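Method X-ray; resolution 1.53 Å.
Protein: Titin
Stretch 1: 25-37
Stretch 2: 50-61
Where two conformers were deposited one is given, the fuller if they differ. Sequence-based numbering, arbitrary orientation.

Stretch 1 25-37: VSVSHDTVPVKWF
Stretch 2, residues 50-61: RLVSERKVHKLM

Residues 50-61 of this titin chain form a β-hairpin, and residues 25-37 lay a short strand along its second arm before looping back across it. Strands 50-54 and 57-61 pair through backbone hydrogen bonds in both directions between Arg50 and Met61, between Val52 and Lys59, and between Glu54 and Val57. A type II' turn from Glu54 to Val57 reverses the chain, with Arg55 at phi/psi 52/-112° and Lys56 at -87/-3°.

Strand 25-27 runs antiparallel to strand 57-61, at 162° between their directions and 4.8 Å between axes at closest approach. Val25 and His58 form a hydrogen-bonded pair (CA-CA 5.3 Å): Val25 N donates to His58 O and His58 N to Val25 O, both at 2.8 Å. Ser26 faces Val57 in the next, non-hydrogen-bonded pair, and Val27 N donates to Lys56 O at 2.9 Å. The same carbonyl accepts a CA-H...O contact, Ser26 CA to Lys56 O at 3.2 Å. Beyond Val27 the extended pairing gives way to loop; Thr31, at phi/psi 54/36°, turns the chain before it extends again into the strand that includes Lys35 to Phe37, whose axis comes no closer than 8.8 Å to that of strand 57-61 and makes 34° with it.

His58 (chi1 m, chi2 -83°) is buried on the sheet face it shares with Val25. Val34 (chi1 m) places CG1 3.5 Å from the centroid of the His58 imidazole, 10° off its normal, a CH-pi contact, while Val27 CG2 (chi1 m) lies at the ring edge, 3.9 Å from His58 NE2. Both ring nitrogens have polar partners: His58 ND1 hydrogen-bonds Ser53 OG at 2.7 Å, and His58 NE2 a water at 2.9 Å. The same water donates to His29 O (2.8 Å) and Arg55 O (2.7 Å) and accepts from Val32 N (3.0 Å), tying loop to turn.

The CA-to-CB bond of Trp36 (chi1 m, chi2 87°) points toward the hairpin. Leu60 (chi1 t, chi2 p) sets CB over one face of the Trp36 indole, 3.8 Å from the centroid of its five-membered ring, and Leu51 CD2 (chi1 m, chi2 t) packs 3.6 Å from Trp36 CD1. A second water accepts from Trp36 NE1 and donates to Lys59 O, both at 2.9 Å.

At the turn, Lys56 extends (chi1 m, then all t) alongside the loop, its CE 3.3 Å from Ser28 O. Asp30 (chi1 t) brings OD1 to 3.2 Å from Arg55 CA, yet the Arg55 side chain (chi1 m, chi2 t, chi3 m) starts sideways and its guanidinium is held in a salt bridge with Glu54, Arg55 NE to Glu54 OE1 at 2.9 Å.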

# COMPACT_ATOMS: atom_id res chain seq x y z
N VAL A 25 -11.80 39.80 -13.54
CA VAL A 25 -12.86 40.80 -13.49
C VAL A 25 -12.93 41.50 -14.84
O VAL A 25 -11.89 41.78 -15.45
CB VAL A 25 -12.66 41.81 -12.32
CG1 VAL A 25 -11.33 42.53 -12.45
CG2 VAL A 25 -13.81 42.80 -12.23
N SER A 26 -14.14 41.74 -15.35
CA SER A 26 -14.27 42.49 -16.59
C SER A 26 -15.08 43.75 -16.35
O SER A 26 -16.00 43.78 -15.51
CB SER A 26 -14.88 41.65 -17.71
OG SER A 26 -16.30 41.70 -17.69
N VAL A 27 -14.74 44.80 -17.08
CA VAL A 27 -15.36 46.09 -16.89
C VAL A 27 -15.93 46.63 -18.20
O VAL A 27 -15.79 46.00 -19.25
CB VAL A 27 -14.37 47.11 -16.25
CG1 VAL A 27 -13.98 46.64 -14.86
CG2 VAL A 27 -13.10 47.27 -17.11
N SER A 28 -16.57 47.79 -18.13
CA SER A 28 -17.28 48.34 -19.28
C SER A 28 -16.38 49.12 -20.23
O SER A 28 -16.77 49.37 -21.38
CB SER A 28 -18.41 49.24 -18.80
OG SER A 28 -17.91 50.23 -17.91
N HIS A 29 -15.21 49.53 -19.75
CA HIS A 29 -14.34 50.41 -20.51
C HIS A 29 -12.94 49.84 -20.67
O HIS A 29 -12.48 49.08 -19.82
CB HIS A 29 -14.22 51.78 -19.83
CG HIS A 29 -15.46 52.61 -19.93
ND1 HIS A 29 -16.64 52.27 -19.30
CD2 HIS A 29 -15.71 53.78 -20.57
CE1 HIS A 29 -17.56 53.18 -19.56
NE2 HIS A 29 -17.01 54.11 -20.33
N ASP A 30 -12.28 50.21 -21.76
CA ASP A 30 -10.88 49.88 -21.99
C ASP A 30 -9.99 50.72 -21.08
O ASP A 30 -10.38 51.81 -20.64
CB ASP A 30 -10.54 50.16 -23.45
CG ASP A 30 -9.24 49.52 -23.89
OD1 ASP A 30 -8.50 49.01 -23.03
OD2 ASP A 30 -8.97 49.52 -25.11
N THR A 31 -8.78 50.23 -20.81
CA THR A 31 -7.75 50.96 -20.07
C THR A 31 -8.14 51.52 -18.69
O THR A 31 -7.69 52.60 -18.29
CB THR A 31 -7.13 52.10 -20.92
OG1 THR A 31 -7.72 52.11 -22.23
CG2 THR A 31 -5.63 51.88 -21.07
N VAL A 32 -8.96 50.78 -17.96
CA VAL A 32 -9.28 51.10 -16.57
C VAL A 32 -8.24 50.45 -15.67
O VAL A 32 -7.98 49.25 -15.79
CB VAL A 32 -10.67 50.55 -16.19
CG1 VAL A 32 -10.96 50.80 -14.73
CG2 VAL A 32 -11.74 51.16 -17.07
N PRO A 33 -7.62 51.22 -14.77
CA PRO A 33 -6.62 50.58 -13.90
C PRO A 33 -7.28 49.76 -12.80
O PRO A 33 -8.36 50.12 -12.32
CB PRO A 33 -5.84 51.77 -13.32
CG PRO A 33 -6.82 52.92 -13.36
CD PRO A 33 -7.69 52.68 -14.57
N VAL A 34 -6.64 48.66 -12.42
CA VAL A 34 -7.17 47.79 -11.37
C VAL A 34 -6.11 47.49 -10.34
O VAL A 34 -4.91 47.62 -10.59
CB VAL A 34 -7.67 46.45 -11.94
CG1 VAL A 34 -8.79 46.67 -12.93
CG2 VAL A 34 -6.53 45.67 -12.58
N LYS A 35 -6.56 47.12 -9.14
CA LYS A 35 -5.68 46.62 -8.10
C LYS A 35 -6.26 45.33 -7.54
O LYS A 35 -7.48 45.16 -7.51
CB LYS A 35 -5.53 47.63 -6.96
CG LYS A 35 -4.70 48.85 -7.33
CD LYS A 35 -4.62 49.82 -6.15
CE LYS A 35 -3.71 50.99 -6.48
NZ LYS A 35 -3.61 51.97 -5.36
N TRP A 36 -5.40 44.43 -7.08
CA TRP A 36 -5.84 43.23 -6.40
C TRP A 36 -5.27 43.19 -4.99
O TRP A 36 -4.12 43.62 -4.76
CB TRP A 36 -5.37 41.98 -7.15
CG TRP A 36 -5.99 41.80 -8.49
CD1 TRP A 36 -5.55 42.33 -9.67
CD2 TRP A 36 -7.16 41.03 -8.80
NE1 TRP A 36 -6.37 41.93 -10.70
CE2 TRP A 36 -7.37 41.13 -10.19
CE3 TRP A 36 -8.05 40.26 -8.04
CZ2 TRP A 36 -8.43 40.49 -10.84
CZ3 TRP A 36 -9.10 39.62 -8.68
CH2 TRP A 36 -9.28 39.74 -10.07
N PHE A 37 -6.06 42.68 -4.05
CA PHE A 37 -5.66 42.57 -2.64
C PHE A 37 -5.87 41.17 -2.06
O PHE A 37 -6.83 40.49 -2.42
CB PHE A 37 -6.45 43.56 -1.79
CG PHE A 37 -6.13 45.00 -2.08
CD1 PHE A 37 -6.73 45.66 -3.14
CD2 PHE A 37 -5.25 45.70 -1.27
CE1 PHE A 37 -6.44 47.00 -3.41
CE2 PHE A 37 -4.95 47.04 -1.52
CZ PHE A 37 -5.55 47.68 -2.59
N ARG A 50 0.88 36.93 -11.34
CA ARG A 50 0.92 37.66 -12.60
C ARG A 50 -0.35 38.47 -12.76
O ARG A 50 -1.46 37.96 -12.59
CB ARG A 50 1.04 36.70 -13.78
CG ARG A 50 1.04 37.38 -15.13
CD ARG A 50 1.45 36.42 -16.24
NE ARG A 50 2.76 35.84 -15.95
CZ ARG A 50 2.94 34.64 -15.42
NH1 ARG A 50 1.89 33.88 -15.12
NH2 ARG A 50 4.17 34.20 -15.18
N LEU A 51 -0.18 39.74 -13.08
CA LEU A 51 -1.30 40.64 -13.32
C LEU A 51 -1.37 40.91 -14.81
O LEU A 51 -0.42 41.41 -15.40
CB LEU A 51 -1.09 41.96 -12.58
CG LEU A 51 -0.96 41.88 -11.06
CD1 LEU A 51 -0.67 43.25 -10.46
CD2 LEU A 51 -2.23 41.32 -10.49
N VAL A 52 -2.50 40.57 -15.43
CA VAL A 52 -2.65 40.76 -16.86
C VAL A 52 -3.90 41.56 -17.17
O VAL A 52 -5.00 41.12 -16.87
CB VAL A 52 -2.71 39.42 -17.62
CG1 VAL A 52 -2.86 39.66 -19.11
CG2 VAL A 52 -1.46 38.60 -17.35
N SER A 53 -3.72 42.73 -17.77
CA SER A 53 -4.85 43.51 -18.25
C SER A 53 -4.90 43.43 -19.78
O SER A 53 -3.88 43.61 -20.45
CB SER A 53 -4.75 44.97 -17.79
OG SER A 53 -4.98 45.11 -16.39
N GLU A 54 -6.07 43.14 -20.32
CA GLU A 54 -6.25 43.09 -21.77
C GLU A 54 -7.58 43.76 -22.10
O GLU A 54 -8.64 43.15 -21.94
CB GLU A 54 -6.24 41.65 -22.27
CG GLU A 54 -5.77 41.47 -23.71
CD GLU A 54 -6.76 42.00 -24.74
OE1 GLU A 54 -6.49 43.05 -25.36
OE2 GLU A 54 -7.81 41.34 -24.95
N ARG A 55 -7.50 45.01 -22.54
CA ARG A 55 -8.69 45.82 -22.80
C ARG A 55 -9.62 45.83 -21.59
O ARG A 55 -9.25 46.38 -20.55
CB ARG A 55 -9.39 45.38 -24.09
CG ARG A 55 -8.66 45.91 -25.34
CD ARG A 55 -9.19 45.29 -26.63
NE ARG A 55 -8.96 43.85 -26.65
CZ ARG A 55 -9.48 43.02 -27.56
NH1 ARG A 55 -10.26 43.47 -28.53
NH2 ARG A 55 -9.22 41.72 -27.48
N LYS A 56 -10.79 45.21 -21.70
CA LYS A 56 -11.77 45.26 -20.61
C LYS A 56 -11.59 44.18 -19.55
O LYS A 56 -12.33 44.15 -18.57
CB LYS A 56 -13.19 45.18 -21.17
CG LYS A 56 -13.56 46.36 -22.05
CD LYS A 56 -14.98 46.21 -22.61
CE LYS A 56 -15.30 47.35 -23.55
NZ LYS A 56 -16.66 47.21 -24.10
N VAL A 57 -10.62 43.28 -19.75
CA VAL A 57 -10.51 42.08 -18.92
C VAL A 57 -9.24 42.11 -18.09
O VAL A 57 -8.14 42.32 -18.61
CB VAL A 57 -10.52 40.81 -19.78
CG1 VAL A 57 -10.45 39.57 -18.90
CG2 VAL A 57 -11.77 40.77 -20.64
N HIS A 58 -9.39 41.88 -16.79
CA HIS A 58 -8.28 41.94 -15.86
C HIS A 58 -8.17 40.63 -15.10
O HIS A 58 -9.14 40.19 -14.45
CB HIS A 58 -8.47 43.11 -14.91
CG HIS A 58 -8.67 44.40 -15.62
ND1 HIS A 58 -7.62 45.16 -16.10
CD2 HIS A 58 -9.80 45.04 -16.01
CE1 HIS A 58 -8.10 46.23 -16.71
NE2 HIS A 58 -9.42 46.18 -16.67
N LYS A 59 -7.01 40.01 -15.20
CA LYS A 59 -6.77 38.72 -14.55
C LYS A 59 -5.65 38.79 -13.52
O LYS A 59 -4.65 39.49 -13.71
CB LYS A 59 -6.45 37.65 -15.60
CG LYS A 59 -7.49 37.55 -16.68
CD LYS A 59 -6.99 36.77 -17.88
CE LYS A 59 -6.66 35.34 -17.51
NZ LYS A 59 -6.44 34.49 -18.71
N LEU A 60 -5.84 38.05 -12.43
CA LEU A 60 -4.79 37.75 -11.47
C LEU A 60 -4.53 36.25 -11.56
O LEU A 60 -5.43 35.45 -11.30
CB LEU A 60 -5.23 38.10 -10.06
CG LEU A 60 -4.36 37.56 -8.92
CD1 LEU A 60 -2.96 38.12 -9.00
CD2 LEU A 60 -5.00 37.89 -7.57
N MET A 61 -3.32 35.89 -11.94
CA MET A 61 -2.95 34.48 -12.04
C MET A 61 -2.03 34.12 -10.89
O MET A 61 -1.08 34.85 -10.57
CB MET A 61 -2.26 34.23 -13.39
CG MET A 61 -3.09 34.66 -14.60
SD MET A 61 -2.15 34.48 -16.13
CE MET A 61 -3.14 35.48 -17.25
O HOH W 1 -10.15 48.10 -18.67
O HOH W 2 -5.23 42.30 -13.37